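Local structure of protein (endonuclease) (Salmonella typhimurium, 1BYR) at residues Ala15-Ser25 with Glu122-Met130; Ala26-Phe37 with Val54-Asn65. The protein is an endonuclease of the phospholipase D-like (PLD) family, with a mixed beta sheet packed against helices in a two-chain assembly. All coordinates share one frame; numbering follows the deposited sequence.

Interaction 1 (Ala15-Ser25 with Glu122-Met130)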
# COMPACT_ATOMS: atom_id res chain seq x y z
N ALA A 15 -4.62 -12.10 1.39
CA ALA A 15 -4.68 -10.82 0.68
C ALA A 15 -5.33 -11.01 -0.69
O ALA A 15 -6.26 -10.29 -1.07
CB ALA A 15 -3.29 -10.25 0.51
N ARG A 16 -4.84 -11.98 -1.44
CA ARG A 16 -5.36 -12.26 -2.76
C ARG A 16 -6.88 -12.50 -2.70
O ARG A 16 -7.65 -11.88 -3.44
CB ARG A 16 -4.63 -13.47 -3.35
CG ARG A 16 -5.24 -14.04 -4.62
CD ARG A 16 -4.92 -15.53 -4.72
NE ARG A 16 -4.26 -15.83 -5.98
CZ ARG A 16 -3.22 -16.65 -6.12
NH1 ARG A 16 -2.70 -17.24 -5.06
NH2 ARG A 16 -2.70 -16.85 -7.31
N VAL A 17 -7.31 -13.38 -1.81
CA VAL A 17 -8.72 -13.69 -1.67
C VAL A 17 -9.55 -12.46 -1.32
O VAL A 17 -10.64 -12.27 -1.86
CB VAL A 17 -8.96 -14.82 -0.62
CG1 VAL A 17 -10.44 -15.04 -0.40
CG2 VAL A 17 -8.33 -16.11 -1.12
N LEU A 18 -9.03 -11.61 -0.44
CA LEU A 18 -9.72 -10.39 -0.03
C LEU A 18 -9.88 -9.41 -1.19
O LEU A 18 -10.94 -8.81 -1.38
CB LEU A 18 -8.96 -9.70 1.13
CG LEU A 18 -9.56 -8.39 1.63
CD1 LEU A 18 -11.04 -8.59 1.92
CD2 LEU A 18 -8.82 -7.93 2.89
N VAL A 19 -8.81 -9.25 -1.97
CA VAL A 19 -8.85 -8.36 -3.12
C VAL A 19 -9.91 -8.90 -4.10
O VAL A 19 -10.71 -8.13 -4.64
CB VAL A 19 -7.46 -8.29 -3.80
CG1 VAL A 19 -7.55 -7.53 -5.12
CG2 VAL A 19 -6.46 -7.60 -2.86
N LEU A 20 -9.92 -10.21 -4.33
CA LEU A 20 -10.92 -10.83 -5.22
C LEU A 20 -12.33 -10.60 -4.66
O LEU A 20 -13.27 -10.34 -5.41
CB LEU A 20 -10.65 -12.33 -5.38
CG LEU A 20 -9.39 -12.59 -6.21
CD1 LEU A 20 -8.97 -14.05 -6.11
CD2 LEU A 20 -9.64 -12.19 -7.66
N SER A 21 -12.47 -10.67 -3.33
CA SER A 21 -13.75 -10.45 -2.66
C SER A 21 -14.27 -9.04 -2.92
O SER A 21 -15.47 -8.82 -3.10
CB SER A 21 -13.61 -10.66 -1.15
OG SER A 21 -14.80 -10.32 -0.46
N ALA A 22 -13.37 -8.07 -2.93
CA ALA A 22 -13.79 -6.69 -3.18
C ALA A 22 -14.29 -6.53 -4.61
O ALA A 22 -15.32 -5.89 -4.85
CB ALA A 22 -12.62 -5.73 -2.91
N ILE A 23 -13.58 -7.10 -5.57
CA ILE A 23 -13.99 -6.98 -6.96
C ILE A 23 -15.30 -7.74 -7.19
O ILE A 23 -16.22 -7.23 -7.82
CB ILE A 23 -12.88 -7.51 -7.91
CG1 ILE A 23 -11.65 -6.60 -7.77
CG2 ILE A 23 -13.38 -7.54 -9.37
CD1 ILE A 23 -10.36 -7.25 -8.26
N ASP A 24 -15.39 -8.93 -6.62
CA ASP A 24 -16.58 -9.76 -6.73
C ASP A 24 -17.81 -9.14 -6.09
O ASP A 24 -18.94 -9.52 -6.40
CB ASP A 24 -16.33 -11.11 -6.06
CG ASP A 24 -15.47 -12.03 -6.89
OD1 ASP A 24 -15.25 -11.74 -8.10
OD2 ASP A 24 -15.01 -13.05 -6.33
N SER A 25 -17.59 -8.20 -5.18
CA SER A 25 -18.70 -7.54 -4.48
C SER A 25 -19.32 -6.36 -5.22
O SER A 25 -20.42 -5.93 -4.89
CB SER A 25 -18.23 -7.04 -3.11
OG SER A 25 -17.73 -5.71 -3.20
N GLU A 122 3.03 -9.02 1.91
CA GLU A 122 2.18 -7.88 1.56
C GLU A 122 1.00 -7.83 2.50
O GLU A 122 0.74 -8.77 3.25
CB GLU A 122 1.58 -8.01 0.15
CG GLU A 122 2.51 -8.46 -0.95
CD GLU A 122 3.17 -7.31 -1.66
OE1 GLU A 122 3.02 -6.16 -1.20
OE2 GLU A 122 3.84 -7.57 -2.67
N ASN A 123 0.28 -6.72 2.43
CA ASN A 123 -0.94 -6.57 3.19
C ASN A 123 -1.91 -5.85 2.27
O ASN A 123 -1.51 -5.00 1.47
CB ASN A 123 -0.72 -5.75 4.47
CG ASN A 123 -0.45 -4.28 4.19
OD1 ASN A 123 0.68 -3.89 3.91
ND2 ASN A 123 -1.49 -3.47 4.25
N ALA A 124 -3.18 -6.23 2.34
CA ALA A 124 -4.22 -5.57 1.57
C ALA A 124 -5.34 -5.34 2.55
O ALA A 124 -5.67 -6.22 3.35
CB ALA A 124 -4.72 -6.47 0.40
N VAL A 125 -5.92 -4.14 2.52
CA VAL A 125 -7.05 -3.84 3.38
C VAL A 125 -8.23 -3.40 2.54
O VAL A 125 -8.07 -2.80 1.47
CB VAL A 125 -6.72 -2.71 4.40
CG1 VAL A 125 -5.58 -3.15 5.31
CG2 VAL A 125 -6.36 -1.43 3.67
N VAL A 126 -9.43 -3.75 3.01
CA VAL A 126 -10.64 -3.32 2.33
C VAL A 126 -11.45 -2.56 3.36
O VAL A 126 -11.88 -3.12 4.36
CB VAL A 126 -11.46 -4.51 1.77
CG1 VAL A 126 -12.75 -3.98 1.16
CG2 VAL A 126 -10.65 -5.25 0.70
N ILE A 127 -11.61 -1.26 3.12
CA ILE A 127 -12.37 -0.38 4.00
C ILE A 127 -13.76 -0.25 3.42
O ILE A 127 -13.97 0.47 2.44
CB ILE A 127 -11.70 1.03 4.10
CG1 ILE A 127 -10.23 0.88 4.50
CG2 ILE A 127 -12.43 1.89 5.13
CD1 ILE A 127 -9.37 2.09 4.19
N TRP A 128 -14.71 -0.97 4.01
CA TRP A 128 -16.09 -0.99 3.55
C TRP A 128 -17.00 0.11 4.07
O TRP A 128 -16.94 0.50 5.24
CB TRP A 128 -16.76 -2.31 3.93
CG TRP A 128 -16.09 -3.54 3.44
CD1 TRP A 128 -15.18 -4.31 4.12
CD2 TRP A 128 -16.34 -4.21 2.20
NE1 TRP A 128 -14.85 -5.42 3.38
CE2 TRP A 128 -15.55 -5.38 2.20
CE3 TRP A 128 -17.15 -3.93 1.10
CZ2 TRP A 128 -15.55 -6.28 1.12
CZ3 TRP A 128 -17.15 -4.82 0.04
CH2 TRP A 128 -16.36 -5.98 0.06
N ASN A 129 -17.87 0.57 3.19
CA ASN A 129 -18.89 1.55 3.53
C ASN A 129 -18.44 2.80 4.27
O ASN A 129 -18.84 3.06 5.40
CB ASN A 129 -20.00 0.83 4.31
CG ASN A 129 -20.58 -0.35 3.53
OD1 ASN A 129 -20.42 -1.52 3.88
ND2 ASN A 129 -21.26 -0.04 2.43
N MET A 130 -17.58 3.56 3.61
CA MET A 130 -17.07 4.82 4.13
C MET A 130 -17.12 5.74 2.92
O MET A 130 -16.11 6.00 2.28
CB MET A 130 -15.63 4.67 4.62
CG MET A 130 -15.52 4.07 6.00
SD MET A 130 -13.97 4.46 6.84
CE MET A 130 -14.17 6.18 7.15

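Interaction 2 (Ala26-Phe37 with Val54-Asn65)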
# COMPACT_ATOMS: atom_id res chain seq x y z
N ALA A 26 -18.60 -5.83 -6.20
CA ALA A 26 -19.09 -4.67 -6.94
C ALA A 26 -20.42 -4.91 -7.66
O ALA A 26 -20.55 -5.85 -8.46
CB ALA A 26 -18.04 -4.21 -7.94
N LYS A 27 -21.39 -4.06 -7.36
CA LYS A 27 -22.71 -4.16 -7.98
C LYS A 27 -22.92 -3.03 -8.99
O LYS A 27 -23.73 -3.15 -9.89
CB LYS A 27 -23.82 -4.09 -6.92
CG LYS A 27 -23.63 -5.05 -5.75
CD LYS A 27 -23.82 -6.49 -6.16
CE LYS A 27 -24.06 -7.39 -4.94
NZ LYS A 27 -22.99 -7.30 -3.89
N THR A 28 -22.18 -1.94 -8.83
CA THR A 28 -22.34 -0.81 -9.73
C THR A 28 -21.05 -0.24 -10.33
O THR A 28 -21.00 0.05 -11.52
CB THR A 28 -23.09 0.33 -9.04
OG1 THR A 28 -22.33 0.79 -7.91
CG2 THR A 28 -24.45 -0.14 -8.54
N SER A 29 -20.01 -0.06 -9.53
CA SER A 29 -18.77 0.50 -10.09
C SER A 29 -17.46 0.05 -9.48
O SER A 29 -17.39 -0.42 -8.34
CB SER A 29 -18.82 2.03 -10.05
OG SER A 29 -18.95 2.50 -8.71
N ILE A 30 -16.41 0.21 -10.28
CA ILE A 30 -15.06 -0.12 -9.88
C ILE A 30 -14.16 0.91 -10.55
O ILE A 30 -14.21 1.09 -11.76
CB ILE A 30 -14.65 -1.52 -10.38
CG1 ILE A 30 -15.37 -2.59 -9.58
CG2 ILE A 30 -13.14 -1.71 -10.25
CD1 ILE A 30 -14.83 -3.99 -9.83
N ARG A 31 -13.35 1.59 -9.74
CA ARG A 31 -12.41 2.58 -10.26
C ARG A 31 -11.08 2.08 -9.71
O ARG A 31 -10.86 2.15 -8.51
CB ARG A 31 -12.72 3.98 -9.69
CG ARG A 31 -13.96 4.64 -10.31
CD ARG A 31 -13.85 4.72 -11.82
NE ARG A 31 -15.04 5.33 -12.43
CZ ARG A 31 -15.99 4.64 -13.06
NH1 ARG A 31 -15.91 3.32 -13.17
NH2 ARG A 31 -17.02 5.29 -13.58
N MET A 32 -10.24 1.55 -10.58
CA MET A 32 -8.96 0.98 -10.18
C MET A 32 -7.70 1.72 -10.62
O MET A 32 -7.64 2.29 -11.72
CB MET A 32 -8.89 -0.47 -10.69
CG MET A 32 -7.65 -1.25 -10.28
SD MET A 32 -7.80 -2.90 -10.99
CE MET A 32 -6.67 -3.83 -10.10
N MET A 33 -6.69 1.71 -9.74
CA MET A 33 -5.39 2.34 -9.99
C MET A 33 -4.39 1.23 -9.76
O MET A 33 -4.48 0.51 -8.76
CB MET A 33 -5.09 3.46 -8.96
CG MET A 33 -6.11 4.61 -8.88
SD MET A 33 -5.60 5.92 -7.71
CE MET A 33 -4.54 6.93 -8.72
N ALA A 34 -3.42 1.07 -10.66
CA ALA A 34 -2.44 0.03 -10.48
C ALA A 34 -1.07 0.41 -10.99
O ALA A 34 -0.94 1.25 -11.88
CB ALA A 34 -2.90 -1.23 -11.18
N TYR A 35 -0.04 -0.19 -10.41
CA TYR A 35 1.33 0.01 -10.86
C TYR A 35 1.43 -1.25 -11.73
O TYR A 35 0.73 -1.36 -12.72
CB TYR A 35 2.29 -0.02 -9.68
CG TYR A 35 3.75 -0.04 -10.05
CD1 TYR A 35 4.23 0.68 -11.13
CD2 TYR A 35 4.66 -0.76 -9.30
CE1 TYR A 35 5.58 0.67 -11.47
CE2 TYR A 35 6.02 -0.79 -9.62
CZ TYR A 35 6.47 -0.06 -10.71
OH TYR A 35 7.81 -0.07 -11.02
N SER A 36 2.26 -2.22 -11.36
CA SER A 36 2.33 -3.46 -12.13
C SER A 36 0.94 -4.09 -12.22
O SER A 36 0.34 -4.42 -11.21
CB SER A 36 3.29 -4.42 -11.46
OG SER A 36 4.45 -3.73 -11.12
N PHE A 37 0.45 -4.27 -13.45
CA PHE A 37 -0.89 -4.80 -13.72
C PHE A 37 -0.75 -6.11 -14.53
O PHE A 37 -0.75 -6.08 -15.76
CB PHE A 37 -1.62 -3.71 -14.53
CG PHE A 37 -3.08 -3.95 -14.76
CD1 PHE A 37 -4.00 -3.86 -13.72
CD2 PHE A 37 -3.55 -4.20 -16.05
CE1 PHE A 37 -5.37 -4.00 -13.96
CE2 PHE A 37 -4.92 -4.35 -16.29
CZ PHE A 37 -5.83 -4.25 -15.25
N VAL A 54 -21.22 -4.17 -14.14
CA VAL A 54 -20.48 -3.18 -13.36
C VAL A 54 -19.69 -2.20 -14.23
O VAL A 54 -19.04 -2.60 -15.20
CB VAL A 54 -19.52 -3.85 -12.37
CG1 VAL A 54 -18.65 -2.79 -11.69
CG2 VAL A 54 -20.31 -4.65 -11.33
N ASP A 55 -19.76 -0.92 -13.87
CA ASP A 55 -19.05 0.13 -14.59
C ASP A 55 -17.59 0.14 -14.11
O ASP A 55 -17.27 0.70 -13.06
CB ASP A 55 -19.73 1.48 -14.30
CG ASP A 55 -18.96 2.67 -14.86
OD1 ASP A 55 -17.98 2.48 -15.60
OD2 ASP A 55 -19.35 3.82 -14.56
N VAL A 56 -16.73 -0.53 -14.87
CA VAL A 56 -15.31 -0.63 -14.55
C VAL A 56 -14.39 0.27 -15.39
O VAL A 56 -14.44 0.25 -16.62
CB VAL A 56 -14.82 -2.11 -14.71
CG1 VAL A 56 -13.38 -2.26 -14.20
CG2 VAL A 56 -15.76 -3.07 -13.96
N LYS A 57 -13.56 1.07 -14.72
CA LYS A 57 -12.59 1.93 -15.40
C LYS A 57 -11.24 1.80 -14.67
O LYS A 57 -11.19 1.80 -13.43
CB LYS A 57 -13.08 3.38 -15.42
CG LYS A 57 -14.27 3.60 -16.35
CD LYS A 57 -14.54 5.07 -16.59
CE LYS A 57 -15.89 5.30 -17.24
NZ LYS A 57 -16.21 6.77 -17.40
N ILE A 58 -10.16 1.69 -15.44
CA ILE A 58 -8.84 1.49 -14.86
C ILE A 58 -7.72 2.39 -15.41
O ILE A 58 -7.63 2.62 -16.62
CB ILE A 58 -8.42 0.01 -15.09
CG1 ILE A 58 -9.59 -0.90 -14.72
CG2 ILE A 58 -7.17 -0.33 -14.30
CD1 ILE A 58 -9.37 -2.36 -15.05
N VAL A 59 -6.89 2.92 -14.52
CA VAL A 59 -5.74 3.73 -14.94
C VAL A 59 -4.52 3.10 -14.31
O VAL A 59 -4.47 2.91 -13.09
CB VAL A 59 -5.83 5.20 -14.46
CG1 VAL A 59 -6.78 5.95 -15.34
CG2 VAL A 59 -6.25 5.26 -13.01
N ILE A 60 -3.54 2.75 -15.14
CA ILE A 60 -2.33 2.12 -14.64
C ILE A 60 -1.07 2.87 -15.02
O ILE A 60 -1.08 3.71 -15.92
CB ILE A 60 -2.22 0.68 -15.17
CG1 ILE A 60 -1.88 0.69 -16.67
CG2 ILE A 60 -3.55 -0.04 -14.96
CD1 ILE A 60 -1.88 -0.70 -17.33
N ASP A 61 0.02 2.58 -14.32
CA ASP A 61 1.31 3.19 -14.59
C ASP A 61 1.77 2.75 -15.98
O ASP A 61 1.69 1.56 -16.31
CB ASP A 61 2.34 2.75 -13.56
CG ASP A 61 3.69 3.36 -13.81
OD1 ASP A 61 3.82 4.58 -13.60
OD2 ASP A 61 4.60 2.62 -14.22
N GLU A 62 2.28 3.69 -16.76
CA GLU A 62 2.74 3.38 -18.12
C GLU A 62 4.09 2.71 -18.23
O GLU A 62 4.21 1.62 -18.81
CB GLU A 62 2.74 4.65 -18.96
CG GLU A 62 2.91 4.40 -20.45
CD GLU A 62 2.73 5.66 -21.27
OE1 GLU A 62 1.71 6.36 -21.08
OE2 GLU A 62 3.62 5.94 -22.10
N ARG A 63 5.13 3.33 -17.68
CA ARG A 63 6.49 2.77 -17.77
C ARG A 63 6.68 1.38 -17.19
O ARG A 63 7.49 0.61 -17.70
CB ARG A 63 7.50 3.71 -17.12
CG ARG A 63 7.53 5.11 -17.70
CD ARG A 63 8.68 5.87 -17.06
NE ARG A 63 9.71 4.95 -16.59
CZ ARG A 63 10.13 4.87 -15.33
NH1 ARG A 63 9.63 5.67 -14.41
NH2 ARG A 63 11.07 3.99 -15.00
N GLY A 64 5.95 1.08 -16.13
CA GLY A 64 6.08 -0.22 -15.49
C GLY A 64 5.16 -1.29 -16.05
O GLY A 64 5.04 -2.36 -15.48
N ASN A 65 4.50 -1.00 -17.17
CA ASN A 65 3.60 -1.97 -17.79
C ASN A 65 3.88 -2.23 -19.28
O ASN A 65 2.97 -2.19 -20.13
CB ASN A 65 2.15 -1.53 -17.58
CG ASN A 65 1.63 -1.92 -16.22
OD1 ASN A 65 1.67 -3.08 -15.83
ND2 ASN A 65 1.13 -0.94 -15.47
O HOH W 1 -17.27 8.31 -15.05
O HOH W 2 6.25 -3.58 -13.30

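Interaction 1 (Ala15-Ser25 with Glu122-Met130)
Ala-15 to Ser-25, a helical run, lies over strand 122-128 with the axes 8.1 Å apart at their nearest; the two run nearly the same way, 28° apart, so successive helical turns meet Ala-124, Val-126 and Trp-128 in order. No hydrogen bond joins the two; apolar side chains do the work. At the start, the CB of Ala-124 sits between Ala-15 CB at 4.0 Å and Val-19 CG2 at 3.9 Å; with only methyls between them, the Ala-15 and Ala-124 CA atoms come to 5.3 Å. Further on, Leu-18 and Val-126 reach past one another from opposing sides. Val-126 CG2 stands opposite the carbonyl carbon, beside the backbone N (chi1, to CG1, 176°), and lies 3.5 Å from Leu-18 CG, a tight fit for two carbons. The same CG2 also meets Ala-22 CB. Beyond it the indole of Trp-128 presents its six-membered rim to Ser-25, whose OG approaches the ring edge near its plane, 3.4 Å from Trp-128 CZ3. Ser-25 OG is held by its bond to Ala-22 O (2.9 Å), while Val-126 CG1 lies over one indole face and Trp-128 NE1 donates to Gln-6 OE1. This is helix-on-sheet packing: strand 122-128 runs between strands 4-10 and 104-108, and Val-19 and Ile-23 carry the buried helix surface on to helix 40-51.

Interaction 2 (Ala26-Phe37 with Val54-Asn65)
Ser-29 to Ala-34 pairs in parallel with Asp-55 to Ile-60, and the backbone bonds run from Asp-55 N to Thr-28 O through to Asp-61 N to Ala-34 O (2.9 Å). Among the charged groups, Arg-31 NH2 makes a salt bridge to Asp-55 OD2 at 2.9 Å, meeting it from above the carboxylate plane. A bend at chi2 (-56°) brings the guanidinium across to Asp-55 and Lys-57. Arg-31 NH1 also bonds Ile-30 O (3.1 Å), an oxygen already taking Lys-57 N. The aliphatic part of Lys-57 covers one guanidinium face, its CD 3.8 Å above the centre, and a water accepts from Lys-57 NZ and, weakly, from Arg-31 NH2. Past the strand ends, the Asn-65 amide links the backbones of the two segments: ND2 donates to Tyr-35 O (2.8 Å) and, within its own segment, to Asp-61 O, while OD1 receives Phe-37 N (2.9 Å) on a lone pair. Asp-61 OD2 takes Gly-64 N in an Asx motif and lies at the Tyr-35 ring edge. In the apolar group, Ile-60 CG2 makes a CH-pi contact over the Phe-37 face, 4.2 Å from the ring centroid, and Ile-30 packs beside Val-56. These are the parallel strands of a right-handed beta-alpha-beta crossover: helix 40-51 covers Met-32 and Ile-58, helix 131-146 packs on Met-33 and Val-59, and strands 97-100 and 84-87 flank the pair.

From the N terminus, the chain passes strand 4-10 and enters helix 14-25, the first half of interaction 1, then turns straight into strand 29-34, the first half of interaction 2. Helix 40-51 carries it back to strand 55-61, which closes the short loop of interaction 2. Only much later, after the strands 84-87, 97-100 and 104-108, does strand 122-128 return beneath the first helix and close the wide loop of interaction 1. Interaction 2 is therefore nested inside it. The two touch where Ile-23 CG2 packs on Ile-30 CD1 at 3.9 Å. Interaction 1 seats helix 14-25 on the strand 122-128 side of the sheet, while interaction 2 joins two parallel neighbours within it.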